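Local structure of tryptophane-5-halogenase (Microbispora sp. ATCC PTA-5024, 5UAO) at residues E151-V156 / G502-E507; L166-P171 / L523-S528. The protein probably chlorinates a tryptophan of the lanthipeptide NAI-107 at the indole 5-position, as a flavin-dependent halogenase that binds FAD. All blocks are in the same frame, centred on the assembly; numbering follows the deposited sequence.

Interaction 1: residues E151-V156 / G502-E507; sequences EDRVPV and GLRQSE
Arg153 and Arg504 lay their guanidinium groups flat on one another, centres 3.8 Å apart and planes at 23°, an offset stack of like charges probably made tolerable by the backbone oxygens at each group's edge. Arg153 NH1 donates to Gly502 O at 2.9 Å, nearly in line with the carbonyl. Arg504 NH1 reaches Asp152 O at 3.0 Å, in its own guanidinium plane but well above that of the peptide, and makes a weak, bent bond to Glu151 O. The bend at chi2 (-65°) turns the Arg504 chain back over the neighbouring loop. Behind the arginines, Val154 N donates to Leu503 O at 2.9 Å, and Leu503 N to Val156 O. Val154 CG1 rests 3.8 Å from Gln505 CB, while Trp101 of strand 100-102 packs against both valines. A water joins Asp152 O to Gln505 N, and Tyr273 holds the carboxylate of Asp152. Two helix ends thus meet: the Schellman motif at Asp152, closing helix 144-151, where Glu151 O and Asp152 O face Arg504 NH1, and the N-cap position at Arg504, from which helix 505-514 starts.

Interaction 2: residues L166-P171 / L523-S528; sequences LMKYLP and LSDSDS
Lys168 turns its CG between its own backbone N and carbonyl carbon (chi1 69°), and late bends in the chain, at chi3 and chi4, swing NZ across to Asp525. Asp525 answers with CG opposite its backbone N (chi1 -158°), presenting the carboxylate to the ammonium group. The resulting salt bridge measures 2.9 Å from Lys168 NZ to Asp525 OD2, with OD1 only slightly farther from NZ, at 3.1 Å. NZ also donates to Tyr169 OH at 3.1 Å, and the lysine chain lies over the tyrosine ring, with Lys168 CG 3.7 Å above its centre. Thus Tyr169 and the lysine chain are joined within their own loop, and Asp525 adds the partner from across the contact. The second carboxylate, on Asp527, stays beyond salt-bridge range, its OD2 4.6 Å from Lys168 NZ, although it probably adds to the negative field there. Nearer the backbone, Ser528 CA makes a CH...O contact of 3.2 Å with Lys168 O. Ser528 OG is engaged by Leu522 O and by the backbone N of Ala530, while Trp529 bonds the backbone of both Lys168 and Met167. Asp525 OD1 also accepts from Asp527 N at 3.0 Å, through its anti lone pair. With an alanine here in place of Asp525, the ammonium of Lys168 would probably be left without its salt-bridge mate and Asp527 N without its side-chain acceptor. The aspartate's bond to Asp527 N is an Asx turn set within the type I beta turn from Asp525 to Ser528, directly after helix 517-524.

Interactions 1 and 2 are two contacts between the loops around strands 156-159 and 162-165 and the C-terminal helices, their centres about 17 Å apart. They meet through the earlier part of the chain, where Pro155 O and Leu166 N make a probable hydrogen bond and Met167 packs on Pro155 and Val156. Helices 505-514 and 517-524, consecutive in sequence, supply the other halves: one contact uses a helix start, the other a turn after a helix end. Both are partly buried, but interaction 1 covers about twice the area and combines buried valines and backbone hydrogen bonds with arginines hydrogen-bonded to backbone carbonyls. Interaction 2 relies on opposite charges, with a buried lysine paired with one partly exposed aspartate, a second lying near.

Interaction 1: residues E151-V156 / G502-E507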
# COMPACT_ATOMS: atom_id res chain seq x y z
N GLU A 151 30.31 -8.42 15.62
CA GLU A 151 31.57 -7.90 16.18
C GLU A 151 31.37 -7.12 17.48
O GLU A 151 32.36 -6.78 18.11
CB GLU A 151 32.25 -6.97 15.20
CG GLU A 151 32.55 -7.58 13.85
CD GLU A 151 33.88 -8.30 13.79
OE1 GLU A 151 34.71 -8.18 14.72
OE2 GLU A 151 34.08 -8.98 12.75
N ASP A 152 30.13 -6.84 17.89
CA ASP A 152 29.85 -5.89 18.98
C ASP A 152 30.60 -4.56 18.76
O ASP A 152 31.21 -4.01 19.69
CB ASP A 152 30.17 -6.48 20.38
CG ASP A 152 29.16 -7.56 20.82
OD1 ASP A 152 27.98 -7.37 20.64
OD2 ASP A 152 29.53 -8.64 21.31
N ARG A 153 30.51 -4.00 17.55
CA ARG A 153 31.16 -2.73 17.26
C ARG A 153 30.14 -1.84 16.58
O ARG A 153 29.03 -2.32 16.21
CB ARG A 153 32.40 -2.99 16.36
CG ARG A 153 33.61 -3.47 17.15
CD ARG A 153 34.70 -3.92 16.21
NE ARG A 153 35.77 -4.61 16.93
CZ ARG A 153 36.65 -4.02 17.72
NH1 ARG A 153 36.62 -2.71 17.89
NH2 ARG A 153 37.56 -4.75 18.36
N VAL A 154 30.47 -0.57 16.39
CA VAL A 154 29.56 0.40 15.80
C VAL A 154 30.30 1.15 14.68
O VAL A 154 31.52 1.24 14.73
CB VAL A 154 29.00 1.39 16.84
CG1 VAL A 154 28.18 0.71 17.93
CG2 VAL A 154 30.10 2.23 17.52
N PRO A 155 29.58 1.67 13.68
CA PRO A 155 30.25 2.17 12.47
C PRO A 155 30.75 3.66 12.64
O PRO A 155 30.28 4.61 11.99
CB PRO A 155 29.17 1.97 11.41
CG PRO A 155 27.86 2.21 12.15
CD PRO A 155 28.10 1.64 13.51
N VAL A 156 31.63 3.81 13.62
CA VAL A 156 32.23 5.09 13.98
C VAL A 156 33.72 4.77 14.07
O VAL A 156 34.09 3.66 14.52
CB VAL A 156 31.71 5.64 15.32
CG1 VAL A 156 32.33 7.04 15.61
CG2 VAL A 156 30.20 5.75 15.32
N GLY A 502 35.33 -0.87 13.49
CA GLY A 502 34.47 0.08 14.18
C GLY A 502 34.86 0.19 15.64
O GLY A 502 35.39 -0.73 16.23
N LEU A 503 34.58 1.33 16.23
CA LEU A 503 34.81 1.52 17.67
C LEU A 503 33.85 0.60 18.48
O LEU A 503 32.84 0.12 17.98
CB LEU A 503 34.62 3.00 18.03
CG LEU A 503 35.60 4.02 17.35
CD1 LEU A 503 35.29 5.42 17.81
CD2 LEU A 503 37.04 3.68 17.66
N ARG A 504 34.21 0.35 19.71
CA ARG A 504 33.25 -0.11 20.70
C ARG A 504 32.29 0.96 20.94
O ARG A 504 32.68 2.15 20.88
CB ARG A 504 33.93 -0.43 21.99
CG ARG A 504 34.86 -1.62 21.82
CD ARG A 504 34.14 -2.91 21.48
NE ARG A 504 35.13 -3.99 21.42
CZ ARG A 504 34.93 -5.19 20.86
NH1 ARG A 504 33.77 -5.52 20.31
NH2 ARG A 504 35.90 -6.08 20.85
N GLN A 505 31.06 0.59 21.33
CA GLN A 505 30.00 1.62 21.44
C GLN A 505 30.35 2.72 22.45
O GLN A 505 30.05 3.92 22.24
CB GLN A 505 28.62 0.98 21.74
CG GLN A 505 27.60 1.98 22.12
CD GLN A 505 26.15 1.48 22.25
OE1 GLN A 505 25.82 0.29 22.50
NE2 GLN A 505 25.31 2.42 22.18
N SER A 506 30.94 2.34 23.56
CA SER A 506 31.02 3.22 24.67
C SER A 506 31.93 4.46 24.27
O SER A 506 31.57 5.65 24.54
CB SER A 506 31.56 2.46 25.89
OG SER A 506 31.64 3.38 26.99
N GLU A 507 33.01 4.18 23.53
CA GLU A 507 33.92 5.24 23.01
C GLU A 507 33.20 6.17 22.01
O GLU A 507 33.34 7.40 22.02
CB GLU A 507 35.13 4.61 22.31
CG GLU A 507 36.23 5.65 22.02
CD GLU A 507 37.50 5.05 21.41
OE1 GLU A 507 37.74 3.82 21.59
OE2 GLU A 507 38.25 5.82 20.73
O HOH W 1 30.08 -1.91 21.45

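Interaction 2: residues L166-P171 / L523-S528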
# COMPACT_ATOMS: atom_id res chain seq x y z
N LEU A 166 29.79 6.66 10.10
CA LEU A 166 28.86 6.25 9.08
C LEU A 166 27.42 6.02 9.56
O LEU A 166 26.60 5.46 8.84
CB LEU A 166 29.38 4.99 8.42
CG LEU A 166 30.84 5.05 7.92
CD1 LEU A 166 31.15 3.75 7.21
CD2 LEU A 166 31.06 6.21 6.96
N MET A 167 27.11 6.51 10.74
CA MET A 167 25.75 6.39 11.30
C MET A 167 24.71 7.05 10.39
O MET A 167 23.57 6.59 10.26
CB MET A 167 25.74 6.97 12.72
CG MET A 167 26.60 6.17 13.75
SD MET A 167 26.01 4.51 14.22
CE MET A 167 24.78 5.02 15.39
N LYS A 168 25.12 8.10 9.69
CA LYS A 168 24.20 8.82 8.81
C LYS A 168 23.79 8.04 7.58
O LYS A 168 22.77 8.35 6.96
CB LYS A 168 24.80 10.17 8.39
CG LYS A 168 26.00 10.03 7.44
CD LYS A 168 26.52 11.42 7.06
CE LYS A 168 25.83 11.91 5.80
NZ LYS A 168 26.76 12.74 4.97
N TYR A 169 24.55 7.00 7.27
CA TYR A 169 24.26 6.15 6.13
C TYR A 169 23.51 4.89 6.50
O TYR A 169 23.03 4.21 5.63
CB TYR A 169 25.60 5.76 5.39
CG TYR A 169 26.36 7.01 4.88
CD1 TYR A 169 25.72 7.94 4.02
CD2 TYR A 169 27.64 7.27 5.26
CE1 TYR A 169 26.38 9.08 3.58
CE2 TYR A 169 28.32 8.41 4.85
CZ TYR A 169 27.69 9.31 3.98
OH TYR A 169 28.31 10.48 3.58
N LEU A 170 23.47 4.52 7.78
CA LEU A 170 22.92 3.21 8.19
C LEU A 170 21.87 3.38 9.33
O LEU A 170 22.21 3.70 10.46
CB LEU A 170 24.07 2.33 8.71
CG LEU A 170 25.26 2.01 7.78
CD1 LEU A 170 26.47 1.44 8.50
CD2 LEU A 170 24.84 1.04 6.73
N PRO A 171 20.59 3.18 9.04
CA PRO A 171 19.48 3.41 10.01
C PRO A 171 19.70 2.66 11.32
O PRO A 171 20.18 1.54 11.30
CB PRO A 171 18.28 2.90 9.27
CG PRO A 171 18.61 3.21 7.84
CD PRO A 171 20.06 2.83 7.71
N LEU A 523 21.14 14.70 11.24
CA LEU A 523 19.82 15.33 11.03
C LEU A 523 19.72 16.35 9.89
O LEU A 523 18.64 16.59 9.38
CB LEU A 523 19.32 15.90 12.34
CG LEU A 523 19.16 14.79 13.41
CD1 LEU A 523 19.11 15.42 14.81
CD2 LEU A 523 17.94 13.96 13.20
N SER A 524 20.83 16.90 9.43
CA SER A 524 20.75 17.91 8.39
C SER A 524 21.23 17.42 7.04
O SER A 524 20.67 17.82 6.03
CB SER A 524 21.58 19.11 8.78
OG SER A 524 22.94 18.75 8.93
N ASP A 525 22.23 16.54 7.01
CA ASP A 525 22.89 16.18 5.75
C ASP A 525 21.92 15.54 4.74
O ASP A 525 21.13 14.62 5.05
CB ASP A 525 24.08 15.27 6.04
CG ASP A 525 25.11 15.27 4.95
OD1 ASP A 525 24.80 14.89 3.79
OD2 ASP A 525 26.28 15.60 5.28
N SER A 526 21.99 16.03 3.49
CA SER A 526 21.07 15.55 2.44
C SER A 526 21.29 14.10 2.13
O SER A 526 20.36 13.44 1.69
CB SER A 526 21.14 16.38 1.12
OG SER A 526 22.49 16.70 0.79
N ASP A 527 22.51 13.60 2.37
CA ASP A 527 22.91 12.16 2.24
C ASP A 527 22.46 11.22 3.41
O ASP A 527 22.70 9.99 3.37
CB ASP A 527 24.45 12.06 2.18
CG ASP A 527 25.00 11.96 0.75
OD1 ASP A 527 24.31 12.38 -0.23
OD2 ASP A 527 26.17 11.49 0.61
N SER A 528 21.89 11.79 4.45
CA SER A 528 21.63 11.01 5.67
C SER A 528 20.27 10.35 5.62
O SER A 528 19.29 10.92 5.14
CB SER A 528 21.74 11.89 6.90
OG SER A 528 21.17 11.28 8.05